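Long-range contacts in malonyl CoA-acyl carrier protein transacylase (PDB 3IM9), which transfers the malonyl group from malonyl-CoA to holo-acyl carrier protein, supplying malonyl-ACP for bacterial fatty acid biosynthesis: residues H77-L88 against H277-K285; V234-G242 against S259-L270. All blocks are in the same frame, centred on the assembly; numbering follows the deposited sequence.

Interaction 1 (H77-L88 against H277-K285); sequences HSSALLAALKNL and HFIEIGPGK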
# COMPACT_ATOMS: atom_id res chain seq x y z
N HIS A 77 0.14 0.73 12.67
CA HIS A 77 -0.77 -0.37 13.02
C HIS A 77 -0.21 -1.70 12.49
O HIS A 77 -0.10 -2.68 13.25
CB HIS A 77 -2.12 -0.09 12.37
CG HIS A 77 -3.23 -1.01 12.80
ND1 HIS A 77 -3.14 -2.00 13.78
CD2 HIS A 77 -4.49 -1.01 12.34
CE1 HIS A 77 -4.36 -2.55 13.90
NE2 HIS A 77 -5.17 -1.98 13.01
N SER A 78 0.21 -1.76 11.24
CA SER A 78 0.73 -2.99 10.68
C SER A 78 2.02 -3.42 11.40
O SER A 78 2.20 -4.62 11.66
CB SER A 78 1.02 -2.83 9.17
OG SER A 78 -0.21 -2.82 8.44
N SER A 79 2.87 -2.44 11.73
CA SER A 79 4.16 -2.82 12.38
C SER A 79 3.88 -3.27 13.81
O SER A 79 4.66 -4.10 14.35
CB SER A 79 5.08 -1.61 12.39
OG SER A 79 5.49 -1.30 11.01
N ALA A 80 2.89 -2.70 14.47
CA ALA A 80 2.59 -3.08 15.87
C ALA A 80 2.07 -4.50 15.89
O ALA A 80 2.46 -5.32 16.72
CB ALA A 80 1.54 -2.11 16.47
N LEU A 81 1.19 -4.83 14.94
CA LEU A 81 0.72 -6.21 14.80
C LEU A 81 1.86 -7.12 14.51
O LEU A 81 1.96 -8.25 15.07
CB LEU A 81 -0.37 -6.38 13.73
CG LEU A 81 -1.69 -5.71 14.00
CD1 LEU A 81 -2.54 -5.66 12.75
CD2 LEU A 81 -2.50 -6.46 15.06
N LEU A 82 2.70 -6.76 13.55
CA LEU A 82 3.84 -7.58 13.16
C LEU A 82 4.74 -7.87 14.38
O LEU A 82 5.13 -9.02 14.53
CB LEU A 82 4.57 -6.85 11.98
CG LEU A 82 5.73 -7.66 11.41
CD1 LEU A 82 5.16 -8.78 10.62
CD2 LEU A 82 6.40 -6.71 10.51
N ALA A 83 4.98 -6.87 15.24
CA ALA A 83 5.95 -7.01 16.38
C ALA A 83 5.30 -8.04 17.36
O ALA A 83 6.05 -8.72 18.05
CB ALA A 83 6.15 -5.69 17.00
N ALA A 84 3.97 -8.17 17.41
CA ALA A 84 3.28 -9.03 18.39
C ALA A 84 3.20 -10.46 17.92
O ALA A 84 2.92 -11.36 18.74
CB ALA A 84 1.87 -8.51 18.72
N LEU A 85 3.34 -10.72 16.61
CA LEU A 85 3.21 -12.04 16.05
C LEU A 85 4.48 -12.89 16.25
O LEU A 85 5.63 -12.46 15.93
CB LEU A 85 2.90 -11.95 14.54
CG LEU A 85 1.49 -11.40 14.26
CD1 LEU A 85 1.40 -10.95 12.81
CD2 LEU A 85 0.50 -12.58 14.50
N LYS A 86 4.24 -14.10 16.71
CA LYS A 86 5.31 -15.12 16.90
C LYS A 86 5.44 -16.09 15.72
O LYS A 86 4.44 -16.56 15.17
CB LYS A 86 5.06 -15.92 18.20
CG LYS A 86 5.38 -15.22 19.49
CD LYS A 86 5.19 -16.20 20.71
CE LYS A 86 4.34 -15.60 21.89
NZ LYS A 86 4.86 -14.30 22.45
N ASN A 87 6.71 -16.40 15.39
CA ASN A 87 7.06 -17.33 14.32
C ASN A 87 6.29 -17.11 13.08
O ASN A 87 5.58 -18.00 12.53
CB ASN A 87 6.86 -18.75 14.81
CG ASN A 87 7.89 -19.12 15.80
OD1 ASN A 87 9.10 -18.90 15.58
ND2 ASN A 87 7.44 -19.66 16.91
N LEU A 88 6.38 -15.86 12.66
CA LEU A 88 5.91 -15.54 11.39
C LEU A 88 7.24 -15.68 10.63
O LEU A 88 8.28 -15.05 10.98
CB LEU A 88 5.44 -14.10 11.42
CG LEU A 88 4.49 -13.65 10.36
CD1 LEU A 88 3.20 -14.41 10.36
CD2 LEU A 88 4.29 -12.20 10.74
N HIS A 277 -0.12 -19.05 0.30
CA HIS A 277 -0.76 -18.54 1.52
C HIS A 277 -0.27 -17.07 1.67
O HIS A 277 0.91 -16.77 1.68
CB HIS A 277 -0.27 -19.35 2.74
CG HIS A 277 -0.98 -19.00 4.04
ND1 HIS A 277 -0.56 -19.45 5.29
CD2 HIS A 277 -2.11 -18.25 4.28
CE1 HIS A 277 -1.39 -18.99 6.22
NE2 HIS A 277 -2.32 -18.25 5.64
N PHE A 278 -1.26 -16.17 1.68
CA PHE A 278 -0.97 -14.76 1.90
C PHE A 278 -1.59 -14.40 3.25
O PHE A 278 -2.79 -14.62 3.47
CB PHE A 278 -1.66 -13.92 0.80
CG PHE A 278 -1.04 -14.10 -0.58
CD1 PHE A 278 -1.54 -15.13 -1.45
CD2 PHE A 278 -0.03 -13.28 -0.97
CE1 PHE A 278 -0.96 -15.30 -2.73
CE2 PHE A 278 0.57 -13.41 -2.27
CZ PHE A 278 0.07 -14.43 -3.12
N ILE A 279 -0.83 -13.70 4.04
CA ILE A 279 -1.26 -13.24 5.38
C ILE A 279 -1.21 -11.72 5.30
O ILE A 279 -0.16 -11.09 5.27
CB ILE A 279 -0.32 -13.71 6.42
CG1 ILE A 279 -0.31 -15.28 6.41
CG2 ILE A 279 -0.81 -13.22 7.87
CD1 ILE A 279 0.71 -15.88 7.52
N GLU A 280 -2.44 -11.15 5.36
CA GLU A 280 -2.61 -9.65 5.42
C GLU A 280 -2.56 -9.18 6.85
O GLU A 280 -3.17 -9.78 7.77
CB GLU A 280 -3.92 -9.34 4.74
CG GLU A 280 -4.11 -7.77 4.59
CD GLU A 280 -5.34 -7.44 3.80
OE1 GLU A 280 -6.18 -8.29 3.46
OE2 GLU A 280 -5.41 -6.22 3.45
N ILE A 281 -1.78 -8.13 7.11
CA ILE A 281 -1.54 -7.69 8.49
C ILE A 281 -1.79 -6.15 8.51
O ILE A 281 -1.03 -5.36 7.90
CB ILE A 281 -0.07 -7.99 8.93
CG1 ILE A 281 0.09 -9.52 8.83
CG2 ILE A 281 0.20 -7.42 10.36
CD1 ILE A 281 1.61 -9.92 9.09
N GLY A 282 -2.87 -5.75 9.22
CA GLY A 282 -3.25 -4.33 9.18
C GLY A 282 -4.76 -4.30 9.40
O GLY A 282 -5.42 -5.30 9.55
N PRO A 283 -5.33 -3.12 9.33
CA PRO A 283 -6.72 -2.96 9.45
C PRO A 283 -7.41 -3.36 8.14
O PRO A 283 -6.83 -3.22 7.04
CB PRO A 283 -6.90 -1.43 9.60
CG PRO A 283 -5.76 -0.76 8.90
CD PRO A 283 -4.61 -1.85 9.07
N GLY A 284 -8.63 -3.93 8.28
CA GLY A 284 -9.34 -4.36 7.09
C GLY A 284 -8.82 -5.66 6.46
O GLY A 284 -7.84 -6.24 6.94
N LYS A 285 -9.46 -6.08 5.38
CA LYS A 285 -8.99 -7.23 4.63
C LYS A 285 -9.06 -6.91 3.15
O LYS A 285 -9.43 -7.75 2.34
CB LYS A 285 -9.84 -8.47 4.95
CG LYS A 285 -11.29 -8.16 5.27
CD LYS A 285 -11.93 -9.29 6.05
CE LYS A 285 -12.94 -10.04 5.20
NZ LYS A 285 -13.50 -11.23 5.91
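Ile281, the last residue of strand 275-281, makes the largest share of this contact, its side chain running into a pocket of leucines. From CB, the CG2 branch, anti to the backbone N, lies 3.6 Å from Leu81 CB and close to the carbonyl O of Ser78. The other branch leaves CB through CG1, extended (chi2 173°), and its CD1 meets Leu85 CD1 and Leu88 CD2 tip to tip, each at 3.9 Å, while Leu82 crosses this side chain at about a right angle. Two residues back along the strand, the Ile279 and Leu88 side chains slide past each other, their CD1 atoms 4.1 Å apart. The backbone of Ile281 is gripped as well, since Ser78 OG donates to Ile281 O over 2.7 Å, 24° out of the carbonyl plane. Gly282 CA lies 3.5 Å from Ser78 OG, and its backbone angles (phi 151°) alone require glycine. Beyond it, Pro283 CD lies 3.4 Å from His77 CD2, the two rings sliding past each other in opposite directions. The end of helix 67-84 and the following loop thus pack on strands 275-281 and 11-16 of the parallel sheet, where Phe16 touches Ser78 and Ile281; Trp312 of helix 306-312 touches Leu85, Leu88 and Ile279.

Interaction 2 (V234-G242 against S259-L270); sequences VVQNVNAQG and SPVQFINSTEWL
Unusually, main-chain atoms rather than a side chain cover one face of the Trp269 indole: the peptide between Gln241 and Gly242 stands roughly on edge over it, with Gly242 N nearest the ring. Gln241 CA sits 4.1 Å from the centroid of the five-membered ring, only 9° off its normal, a CH-pi contact, and Gly242 N lies over the same face near the rim, 3.4 Å from Trp269 CH2. With CG anti to the backbone N (chi1 -175°), the indole reaches from the helix toward the hairpin. Val235 CG2 approaches Trp269 CZ3 obliquely and also packs against Leu270 CD2 at 3.5 Å, while its CG1 meets Ser266 CB.

Further along, Ala240, in a left-handed backbone conformation, lowers its CB onto the first turn of helix 263-272, 3.5 Å from Asn265 CB. Ser266 OG turns back to donate to Gln262 O, which also receives Ser266 N from the opposite face of its plane; water 1 donates to this hydroxyl and to Val235 O.

At the N-cap, Gln262 N bonds Asn237 O over 2.9 Å, in the carbonyl plane and on a lone pair, at an N-H...O angle of 160°. Water 2 donates to Val238 O and Pro260 O and accepts from Gln262 NE2, closing a bridge for which the Gln262 chain bends at chi2. Alongside, the Asn237 side chain runs parallel to Val261, whose CG1 touches it.

Val261 lies beside Ser97 and His207, the active-site residues by similarity, and Ser259 O accepts a hydrogen bond from His207 ND1. The loop 259-262 thus borders what is probably the serine-histidine site of FabD-type acyltransferases, and the turn after strand 234-235 packs against that loop.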
# COMPACT_ATOMS: atom_id res chain seq x y z
N VAL A 234 11.21 -8.44 -1.21
CA VAL A 234 10.07 -7.47 -1.17
C VAL A 234 9.65 -7.41 -2.64
O VAL A 234 10.48 -6.98 -3.52
CB VAL A 234 10.53 -6.14 -0.67
CG1 VAL A 234 9.33 -5.15 -0.73
CG2 VAL A 234 11.14 -6.20 0.74
N VAL A 235 8.41 -7.79 -2.96
CA VAL A 235 7.92 -7.69 -4.35
C VAL A 235 7.46 -6.25 -4.52
O VAL A 235 6.47 -5.85 -3.92
CB VAL A 235 6.85 -8.68 -4.65
CG1 VAL A 235 6.41 -8.62 -6.14
CG2 VAL A 235 7.44 -10.10 -4.39
N GLN A 236 8.19 -5.46 -5.30
CA GLN A 236 7.97 -4.01 -5.35
C GLN A 236 6.85 -3.64 -6.30
O GLN A 236 6.62 -4.28 -7.36
CB GLN A 236 9.25 -3.24 -5.67
CG GLN A 236 10.24 -3.50 -4.55
CD GLN A 236 11.34 -2.41 -4.51
OE1 GLN A 236 12.40 -2.55 -5.18
NE2 GLN A 236 11.12 -1.35 -3.76
N ASN A 237 6.11 -2.57 -5.92
CA ASN A 237 4.98 -2.13 -6.71
C ASN A 237 5.35 -1.68 -8.12
O ASN A 237 4.52 -1.78 -9.02
CB ASN A 237 4.31 -0.92 -6.00
CG ASN A 237 3.50 -1.27 -4.78
OD1 ASN A 237 3.20 -2.46 -4.43
ND2 ASN A 237 3.16 -0.21 -4.08
N VAL A 238 6.55 -1.10 -8.28
CA VAL A 238 6.94 -0.46 -9.59
C VAL A 238 7.10 -1.56 -10.64
O VAL A 238 6.68 -1.38 -11.77
CB VAL A 238 8.23 0.40 -9.47
CG1 VAL A 238 8.02 1.55 -8.65
CG2 VAL A 238 9.39 -0.30 -8.88
N ASN A 239 7.71 -2.70 -10.25
CA ASN A 239 8.12 -3.72 -11.28
C ASN A 239 7.61 -5.10 -11.04
O ASN A 239 7.81 -5.98 -11.89
CB ASN A 239 9.71 -3.72 -11.36
CG ASN A 239 10.38 -4.25 -10.06
OD1 ASN A 239 9.71 -4.42 -9.03
ND2 ASN A 239 11.71 -4.58 -10.11
N ALA A 240 6.88 -5.30 -9.93
CA ALA A 240 6.23 -6.60 -9.66
C ALA A 240 7.23 -7.74 -9.61
O ALA A 240 6.85 -8.85 -10.05
CB ALA A 240 5.06 -6.90 -10.67
N GLN A 241 8.40 -7.51 -9.07
CA GLN A 241 9.32 -8.64 -8.88
C GLN A 241 9.99 -8.52 -7.53
O GLN A 241 10.10 -7.40 -6.97
CB GLN A 241 10.40 -8.66 -9.99
CG GLN A 241 9.86 -8.82 -11.40
CD GLN A 241 11.00 -8.73 -12.43
OE1 GLN A 241 10.79 -9.01 -13.62
NE2 GLN A 241 12.17 -8.31 -12.00
N GLY A 242 10.42 -9.66 -6.96
CA GLY A 242 11.17 -9.67 -5.66
C GLY A 242 12.48 -8.98 -5.75
O GLY A 242 13.26 -9.14 -6.75
N SER A 259 4.69 6.00 -10.52
CA SER A 259 4.46 4.80 -11.33
C SER A 259 3.23 4.06 -10.84
O SER A 259 2.92 4.11 -9.63
CB SER A 259 5.68 3.87 -11.21
OG SER A 259 6.86 4.59 -11.64
N PRO A 260 2.56 3.31 -11.69
CA PRO A 260 1.38 2.53 -11.28
C PRO A 260 1.78 1.43 -10.27
O PRO A 260 2.90 0.89 -10.35
CB PRO A 260 0.84 1.89 -12.57
CG PRO A 260 1.75 2.40 -13.65
CD PRO A 260 2.84 3.24 -13.14
N VAL A 261 0.87 1.13 -9.34
CA VAL A 261 1.03 0.00 -8.40
C VAL A 261 0.63 -1.25 -9.09
O VAL A 261 -0.55 -1.44 -9.43
CB VAL A 261 0.17 0.27 -7.14
CG1 VAL A 261 0.24 -0.95 -6.20
CG2 VAL A 261 0.70 1.51 -6.37
N GLN A 262 1.62 -2.10 -9.34
CA GLN A 262 1.37 -3.36 -10.07
C GLN A 262 0.89 -4.46 -9.17
O GLN A 262 1.58 -5.47 -8.98
CB GLN A 262 2.65 -3.76 -10.85
CG GLN A 262 3.12 -2.65 -11.81
CD GLN A 262 2.25 -2.56 -13.05
OE1 GLN A 262 1.32 -3.33 -13.29
NE2 GLN A 262 2.52 -1.51 -13.84
N PHE A 263 -0.28 -4.30 -8.53
CA PHE A 263 -0.68 -5.32 -7.56
C PHE A 263 -1.04 -6.65 -8.17
O PHE A 263 -0.66 -7.68 -7.59
CB PHE A 263 -1.83 -4.77 -6.67
CG PHE A 263 -2.08 -5.67 -5.46
CD1 PHE A 263 -3.14 -6.57 -5.51
CD2 PHE A 263 -1.23 -5.61 -4.38
CE1 PHE A 263 -3.36 -7.47 -4.42
CE2 PHE A 263 -1.44 -6.44 -3.23
CZ PHE A 263 -2.52 -7.38 -3.26
N ILE A 264 -1.73 -6.64 -9.32
CA ILE A 264 -2.06 -7.94 -9.97
C ILE A 264 -0.73 -8.65 -10.33
O ILE A 264 -0.59 -9.84 -9.96
CB ILE A 264 -2.92 -7.73 -11.22
CG1 ILE A 264 -4.30 -7.20 -10.77
CG2 ILE A 264 -3.14 -9.06 -11.98
CD1 ILE A 264 -5.12 -6.80 -12.02
N ASN A 265 0.22 -7.96 -10.99
CA ASN A 265 1.39 -8.71 -11.47
C ASN A 265 2.24 -9.16 -10.31
O ASN A 265 2.91 -10.20 -10.39
CB ASN A 265 2.20 -7.84 -12.41
CG ASN A 265 1.56 -7.65 -13.76
OD1 ASN A 265 1.96 -6.72 -14.48
ND2 ASN A 265 0.59 -8.43 -14.09
N SER A 266 2.27 -8.37 -9.23
CA SER A 266 3.04 -8.76 -8.02
C SER A 266 2.39 -9.99 -7.38
O SER A 266 3.17 -10.91 -6.91
CB SER A 266 3.01 -7.64 -7.01
OG SER A 266 3.67 -6.48 -7.48
N THR A 267 1.05 -10.05 -7.26
CA THR A 267 0.38 -11.21 -6.74
C THR A 267 0.71 -12.44 -7.61
O THR A 267 1.05 -13.55 -7.05
CB THR A 267 -1.14 -11.00 -6.67
OG1 THR A 267 -1.39 -9.90 -5.77
CG2 THR A 267 -1.84 -12.23 -6.07
N GLU A 268 0.64 -12.25 -8.92
CA GLU A 268 0.88 -13.38 -9.87
C GLU A 268 2.33 -13.86 -9.76
O GLU A 268 2.58 -15.09 -9.76
CB GLU A 268 0.52 -12.95 -11.26
CG GLU A 268 -1.03 -12.82 -11.34
CD GLU A 268 -1.53 -12.47 -12.73
OE1 GLU A 268 -0.75 -11.84 -13.47
OE2 GLU A 268 -2.76 -12.76 -12.93
N TRP A 269 3.28 -12.96 -9.56
CA TRP A 269 4.70 -13.32 -9.50
C TRP A 269 4.89 -14.16 -8.26
O TRP A 269 5.60 -15.17 -8.28
CB TRP A 269 5.54 -12.08 -9.46
CG TRP A 269 7.02 -12.38 -9.52
CD1 TRP A 269 7.81 -12.43 -10.67
CD2 TRP A 269 7.92 -12.58 -8.41
NE1 TRP A 269 9.14 -12.64 -10.33
CE2 TRP A 269 9.24 -12.76 -8.95
CE3 TRP A 269 7.73 -12.67 -6.99
CZ2 TRP A 269 10.36 -12.99 -8.12
CZ3 TRP A 269 8.83 -12.87 -6.17
CH2 TRP A 269 10.13 -13.04 -6.75
N LEU A 270 4.19 -13.82 -7.17
CA LEU A 270 4.40 -14.53 -5.96
C LEU A 270 3.80 -15.88 -6.07
O LEU A 270 4.46 -16.88 -5.64
CB LEU A 270 3.68 -13.75 -4.79
CG LEU A 270 4.61 -12.65 -4.33
CD1 LEU A 270 3.82 -11.70 -3.35
CD2 LEU A 270 5.85 -13.15 -3.59
O HOH W 1 4.02 -5.01 -5.21
O HOH W 2 4.74 0.37 -12.43

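From the N terminus, the chain passes through strand 11-16 and two helices before helix 67-84, and only some 190 residues later does strand 275-281 return to close the wide loop of interaction 1. Interaction 2 is nested inside that loop and closes a much shorter one, spanning helix 246-256. Interaction 1 joins a helix to the four-stranded parallel sheet; interaction 2 ties the small hairpin 234-235/242-243 to helix 263-272, beside short strand 261-262 at the edge of the mixed sheet. Helix 263-272 leads directly into strand 275-281, and the two contacts meet where Phe278 CE2 packs 3.8 Å from Leu270 CD1, with Thr267 also touching the ring.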